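Local coordinates for Rod shape-determining protein (MreC) (Helicobacter pylori, PDB 5LP5) that binds penicillin-binding protein 2 in a core cell wall synthesis complex and probably helps determine rod shape as a scaffold for the elongation machinery, at residues N132-G136 with K228-L232; D201-G205 with L243-K247. The contacts are given in a common frame with arbitrary orientation. Numbering follows the deposited sequence.

Contact 1: residues N132-G136 with K228-L232; sequences NQAIG and KNAFL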
ATOM      1  N   ASN C 132     -33.395  -1.277  15.968  1.00 34.90           N
ATOM      2  CA  ASN C 132     -32.251  -2.164  15.780  1.00 34.98           C
ATOM      3  C   ASN C 132     -31.289  -1.707  14.702  1.00 32.33           C
ATOM      4  O   ASN C 132     -30.763  -2.528  13.941  1.00 30.71           O
ATOM      5  CB  ASN C 132     -32.735  -3.573  15.519  1.00 38.75           C
ATOM      6  CG  ASN C 132     -32.919  -4.352  16.794  1.00 42.30           C
ATOM      7  OD1 ASN C 132     -31.993  -4.380  17.637  1.00 43.89           O
ATOM      8  ND2 ASN C 132     -34.085  -5.018  16.940  1.00 42.56           N
ATOM      9  N   GLN C 133     -31.055  -0.396  14.686  1.00 31.14           N
ATOM     10  CA  GLN C 133     -30.233   0.264  13.671  1.00 30.95           C
ATOM     11  C   GLN C 133     -29.401   1.409  14.291  1.00 28.37           C
ATOM     12  O   GLN C 133     -29.826   2.031  15.240  1.00 27.90           O
ATOM     13  CB  GLN C 133     -31.127   0.780  12.520  1.00 32.56           C
ATOM     14  CG  GLN C 133     -30.384   1.354  11.336  1.00 34.57           C
ATOM     15  CD  GLN C 133     -31.291   1.679  10.143  1.00 38.88           C
ATOM     16  OE1 GLN C 133     -30.815   2.204   9.108  1.00 43.49           O
ATOM     17  NE2 GLN C 133     -32.580   1.321  10.249  1.00 39.37           N
ATOM     18  N   ALA C 134     -28.214   1.680  13.743  1.00 25.82           N
ATOM     19  CA  ALA C 134     -27.430   2.837  14.153  1.00 24.46           C
ATOM     20  C   ALA C 134     -27.955   4.101  13.475  1.00 25.63           C
ATOM     21  O   ALA C 134     -28.000   4.175  12.216  1.00 30.46           O
ATOM     22  CB  ALA C 134     -25.968   2.620  13.824  1.00 23.25           C
ATOM     23  N   ILE C 135     -28.347   5.089  14.285  1.00 24.59           N
ATOM     24  CA  ILE C 135     -28.805   6.407  13.780  1.00 24.47           C
ATOM     25  C   ILE C 135     -27.795   7.528  13.960  1.00 24.93           C
ATOM     26  O   ILE C 135     -27.898   8.548  13.297  1.00 28.37           O
ATOM     27  CB  ILE C 135     -30.149   6.863  14.401  1.00 24.13           C
ATOM     28  CG1 ILE C 135     -30.026   7.080  15.928  1.00 24.68           C
ATOM     29  CG2 ILE C 135     -31.225   5.841  14.098  1.00 24.37           C
ATOM     30  CD1 ILE C 135     -31.249   7.734  16.555  1.00 24.52           C
ATOM     31  N   GLY C 136     -26.827   7.364  14.852  1.00 24.15           N
ATOM     32  CA  GLY C 136     -25.812   8.417  15.073  1.00 23.62           C
ATOM     33  C   GLY C 136     -25.121   8.276  16.413  1.00 22.66           C
ATOM     34  O   GLY C 136     -25.062   7.195  16.970  1.00 22.75           O
ATOM     35  N   LYS C 228     -27.073   2.620   1.177  1.00 24.63           N
ATOM     36  CA  LYS C 228     -28.501   2.809   1.027  1.00 26.42           C
ATOM     37  C   LYS C 228     -29.183   2.061   2.188  1.00 26.97           C
ATOM     38  O   LYS C 228     -28.515   1.325   2.911  1.00 27.58           O
ATOM     39  CB  LYS C 228     -28.958   2.276  -0.323  1.00 27.40           C
ATOM     40  CG  LYS C 228     -28.723   0.783  -0.519  1.00 27.58           C
ATOM     41  CD  LYS C 228     -29.166   0.281  -1.879  1.00 28.73           C
ATOM     42  CE  LYS C 228     -28.473  -1.046  -2.212  1.00 29.20           C
ATOM     43  NZ  LYS C 228     -28.824  -1.610  -3.566  1.00 31.12           N
ATOM     44  N   ASN C 229     -30.484   2.261   2.385  1.00 27.64           N
ATOM     45  CA  ASN C 229     -31.194   1.663   3.504  1.00 28.01           C
ATOM     46  C   ASN C 229     -30.581   2.004   4.862  1.00 26.84           C
ATOM     47  O   ASN C 229     -30.759   1.241   5.826  1.00 26.86           O
ATOM     48  CB  ASN C 229     -31.226   0.147   3.376  1.00 29.55           C
ATOM     49  CG  ASN C 229     -32.150  -0.314   2.306  1.00 32.53           C
ATOM     50  OD1 ASN C 229     -33.340  -0.006   2.358  1.00 35.53           O
ATOM     51  ND2 ASN C 229     -31.620  -1.047   1.312  1.00 33.72           N
ATOM     52  N   ALA C 230     -29.862   3.125   4.949  1.00 25.70           N
ATOM     53  CA  ALA C 230     -29.366   3.588   6.234  1.00 25.01           C
ATOM     54  C   ALA C 230     -30.308   4.656   6.735  1.00 24.87           C
ATOM     55  O   ALA C 230     -31.028   5.272   5.939  1.00 25.39           O
ATOM     56  CB  ALA C 230     -27.966   4.147   6.111  1.00 24.74           C
ATOM     57  N   PHE C 231     -30.301   4.879   8.045  1.00 23.71           N
ATOM     58  CA  PHE C 231     -31.098   5.948   8.608  1.00 23.88           C
ATOM     59  C   PHE C 231     -30.571   7.296   8.164  1.00 24.15           C
ATOM     60  O   PHE C 231     -29.395   7.591   8.342  1.00 23.08           O
ATOM     61  CB  PHE C 231     -31.088   5.914  10.143  1.00 23.36           C
ATOM     62  CG  PHE C 231     -31.716   7.130  10.752  1.00 23.61           C
ATOM     63  CD1 PHE C 231     -33.092   7.266  10.780  1.00 24.78           C
ATOM     64  CD2 PHE C 231     -30.933   8.172  11.235  1.00 23.42           C
ATOM     65  CE1 PHE C 231     -33.679   8.408  11.290  1.00 25.75           C
ATOM     66  CE2 PHE C 231     -31.505   9.311  11.729  1.00 24.47           C
ATOM     67  CZ  PHE C 231     -32.878   9.421  11.791  1.00 25.81           C
ATOM     68  N   LEU C 232     -31.447   8.110   7.584  1.00 26.57           N
ATOM     69  CA  LEU C 232     -31.168   9.549   7.377  1.00 27.93           C
ATOM     70  C   LEU C 232     -32.262  10.462   7.952  1.00 29.75           C
ATOM     71  O   LEU C 232     -32.103  11.010   9.022  1.00 30.60           O
ATOM     72  CB  LEU C 232     -30.941   9.898   5.872  1.00 28.42           C
ATOM     73  CG  LEU C 232     -29.635   9.425   5.233  1.00 27.78           C
ATOM     74  CD1 LEU C 232     -29.599   9.724   3.751  1.00 29.24           C
ATOM     75  CD2 LEU C 232     -28.443  10.070   5.931  1.00 27.62           C
TER

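Contact 2: residues D201-G205 with L243-K247; sequences DGIFG and LSDVK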
ATOM      1  N   ASP C 201     -14.724   0.576  18.267  1.00 28.43           N
ATOM      2  CA  ASP C 201     -14.519   1.997  18.552  1.00 28.05           C
ATOM      3  C   ASP C 201     -14.883   2.400  19.983  1.00 28.25           C
ATOM      4  O   ASP C 201     -14.591   3.532  20.385  1.00 28.54           O
ATOM      5  CB  ASP C 201     -15.286   2.866  17.534  1.00 26.78           C
ATOM      6  CG  ASP C 201     -16.754   2.489  17.409  1.00 25.47           C
ATOM      7  OD1 ASP C 201     -17.258   1.621  18.137  1.00 25.41           O
ATOM      8  OD2 ASP C 201     -17.424   3.063  16.550  1.00 23.75           O
ATOM      9  N   GLY C 202     -15.521   1.496  20.731  1.00 27.68           N
ATOM     10  CA  GLY C 202     -15.984   1.803  22.089  1.00 28.17           C
ATOM     11  C   GLY C 202     -17.172   2.746  22.112  1.00 27.56           C
ATOM     12  O   GLY C 202     -17.420   3.427  23.115  1.00 27.87           O
ATOM     13  N   ILE C 203     -17.910   2.765  20.998  1.00 26.12           N
ATOM     14  CA  ILE C 203     -19.143   3.539  20.855  1.00 24.92           C
ATOM     15  C   ILE C 203     -20.368   2.620  20.757  1.00 24.07           C
ATOM     16  O   ILE C 203     -21.357   2.773  21.481  1.00 24.33           O
ATOM     17  CB  ILE C 203     -19.114   4.387  19.558  1.00 24.43           C
ATOM     18  CG1 ILE C 203     -17.950   5.382  19.583  1.00 24.71           C
ATOM     19  CG2 ILE C 203     -20.448   5.119  19.371  1.00 24.21           C
ATOM     20  CD1 ILE C 203     -17.704   6.110  18.286  1.00 23.87           C
ATOM     21  N   PHE C 204     -20.287   1.689  19.815  1.00 23.44           N
ATOM     22  CA  PHE C 204     -21.292   0.652  19.620  1.00 23.14           C
ATOM     23  C   PHE C 204     -20.634  -0.686  19.925  1.00 23.77           C
ATOM     24  O   PHE C 204     -19.421  -0.847  19.808  1.00 24.12           O
ATOM     25  CB  PHE C 204     -21.739   0.594  18.155  1.00 22.17           C
ATOM     26  CG  PHE C 204     -22.509   1.792  17.686  1.00 21.68           C
ATOM     27  CD1 PHE C 204     -23.847   1.901  17.968  1.00 21.72           C
ATOM     28  CD2 PHE C 204     -21.915   2.769  16.913  1.00 21.36           C
ATOM     29  CE1 PHE C 204     -24.587   2.975  17.517  1.00 21.49           C
ATOM     30  CE2 PHE C 204     -22.651   3.855  16.457  1.00 21.13           C
ATOM     31  CZ  PHE C 204     -23.996   3.957  16.765  1.00 21.21           C
ATOM     32  N   GLY C 205     -21.455  -1.653  20.304  1.00 24.08           N
ATOM     33  CA  GLY C 205     -21.065  -3.042  20.222  1.00 24.61           C
ATOM     34  C   GLY C 205     -21.115  -3.514  18.783  1.00 23.86           C
ATOM     35  O   GLY C 205     -21.666  -2.835  17.910  1.00 22.97           O
ATOM     36  N   LEU C 243     -29.427   4.682  24.083  1.00 28.63           N
ATOM     37  CA  LEU C 243     -28.038   5.126  24.120  1.00 27.81           C
ATOM     38  C   LEU C 243     -27.120   3.956  24.350  1.00 27.16           C
ATOM     39  O   LEU C 243     -27.338   3.146  25.257  1.00 29.50           O
ATOM     40  CB  LEU C 243     -27.848   6.117  25.264  1.00 29.15           C
ATOM     41  CG  LEU C 243     -26.521   6.863  25.334  1.00 29.64           C
ATOM     42  CD1 LEU C 243     -26.469   8.005  24.337  1.00 29.46           C
ATOM     43  CD2 LEU C 243     -26.391   7.490  26.716  1.00 31.59           C
ATOM     44  N   SER C 244     -26.058   3.866  23.564  1.00 26.41           N
ATOM     45  CA  SER C 244     -25.125   2.742  23.669  1.00 26.52           C
ATOM     46  C   SER C 244     -23.892   3.076  24.484  1.00 26.40           C
ATOM     47  O   SER C 244     -23.046   3.819  24.016  1.00 26.47           O
ATOM     48  CB  SER C 244     -24.688   2.294  22.285  1.00 26.23           C
ATOM     49  OG  SER C 244     -23.626   1.371  22.416  1.00 27.07           O
ATOM     50  N   ASP C 245     -23.793   2.495  25.684  1.00 27.59           N
ATOM     51  CA  ASP C 245     -22.693   2.743  26.621  1.00 28.85           C
ATOM     52  C   ASP C 245     -21.790   1.504  26.715  1.00 30.36           C
ATOM     53  O   ASP C 245     -22.151   0.533  27.393  1.00 32.49           O
ATOM     54  CB  ASP C 245     -23.265   3.106  28.001  1.00 30.30           C
ATOM     55  CG  ASP C 245     -22.167   3.526  29.024  1.00 31.93           C
ATOM     56  OD1 ASP C 245     -20.982   3.371  28.777  1.00 32.08           O
ATOM     57  OD2 ASP C 245     -22.458   4.028  30.102  1.00 33.30           O
ATOM     58  N   VAL C 246     -20.635   1.543  26.049  1.00 31.80           N
ATOM     59  CA  VAL C 246     -19.677   0.417  26.059  1.00 34.52           C
ATOM     60  C   VAL C 246     -18.648   0.679  27.146  1.00 38.96           C
ATOM     61  O   VAL C 246     -18.000   1.716  27.126  1.00 39.93           O
ATOM     62  CB  VAL C 246     -18.937   0.305  24.709  1.00 32.58           C
ATOM     63  CG1 VAL C 246     -17.832  -0.717  24.782  1.00 33.11           C
ATOM     64  CG2 VAL C 246     -19.888  -0.051  23.577  1.00 30.95           C
ATOM     65  N   LYS C 247     -18.541  -0.248  28.087  1.00 45.19           N
ATOM     66  CA  LYS C 247     -17.795  -0.001  29.307  1.00 54.49           C
ATOM     67  C   LYS C 247     -16.324   0.253  28.958  1.00 60.33           C
ATOM     68  O   LYS C 247     -15.692  -0.551  28.263  1.00 62.93           O
ATOM     69  CB  LYS C 247     -18.008  -1.140  30.333  1.00 58.19           C
ATOM     70  CG  LYS C 247     -19.414  -1.140  30.961  1.00 60.39           C
ATOM     71  CD  LYS C 247     -19.696   0.110  31.822  1.00 62.34           C
ATOM     72  CE  LYS C 247     -21.086   0.719  31.584  1.00 60.17           C
ATOM     73  NZ  LYS C 247     -21.328   1.934  32.425  1.00 58.38           N
TER

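Contact 1: residues N132-G136 with K228-L232
Two antiparallel beta barrels make up this part of MreC, and here the start of strand 134-141 in one barrel meets the loop that leaves strand 223-228 of the other. Gln133 comes first. Its extended side chain reaches across to the backbone of Asn229 to Phe231 and also rests on Leu237. Ala134 adds little to the contact itself. Its methyl group packs on Val210 and Phe204, and its carbonyl oxygen accepts a hydrogen bond from Asn150 ND2. The same ND2 bonds to the carbonyl of Phe231, so Asn150 ties the two segments together. Ile135 lies level with Phe231, with the CA atoms of Ile135 and Phe231 5.7 Å apart. Phe231 is buried, and its CA-to-CB bond points toward strand 134-141. The apolar part of the contact is the pair Ile135 and Phe231. Ile135 CB is 3.5 Å from Phe231 CD2, and Ile135 CG2 sits over the ring face in a CH-pi contact, 3.9 Å from the Phe231 ring centroid.

Contact 2: residues D201-G205 with L243-K247
A serine hydroxyl, not a backbone pair, makes the one hydrogen bond between this loop and the strand beside it. Ser244 OG donates to Ile203 O over 2.8 Å. Ser244 lies on strand 241-246, which belongs to one barrel. The loop 201-205 follows strand 194-197 of the other barrel, so the contact is part of the interface between the two barrels. The loop is shaped by an Asx turn: Asp201 OD1 accepts from Ile203 N at 3.1 Å and, weakly, from Phe204 N at 3.5 Å. Gly202 has a positive phi, which favours glycine. The CA-to-CB bond of Val246 also points toward the loop. Val246 CG2 is 3.8 Å from Ile203 O and from Phe204 C, and Val246 CB is 3.8 Å from Gly202 O. The CA-to-CB bonds of Ile203 and Phe204 point away from the strand. Phe204 makes an edge-to-face stack with Tyr157, and Ile203 packs on Ile125 and on Ala135 of the Pbp2 chain. The strand therefore packs mainly against the loop backbone. The hydroxyl satisfies a buried carbonyl, while the loop side chains serve other surfaces, including the one that meets Pbp2.

Both contacts join the two barrels, and each pairs a strand of the 93-103 to 241-246 barrel with a loop that follows a strand of the other. Contact 1 uses strand 134-141 and lies nearer the centre of the chain, yet it is only partly buried. Contact 2 uses strand 241-246 and lies farther out, but it is buried. Contact 1 rests on an aliphatic-aromatic pair and a glutamine side chain along the loop backbone, contact 2 on a hydroxyl-to-carbonyl hydrogen bond and a valine against backbone. Their centres are about 16 Å apart, and Phe204 bridges them: Phe204 CZ is 3.8 Å from Ala134 CB and 3.4 Å from Gly136 O.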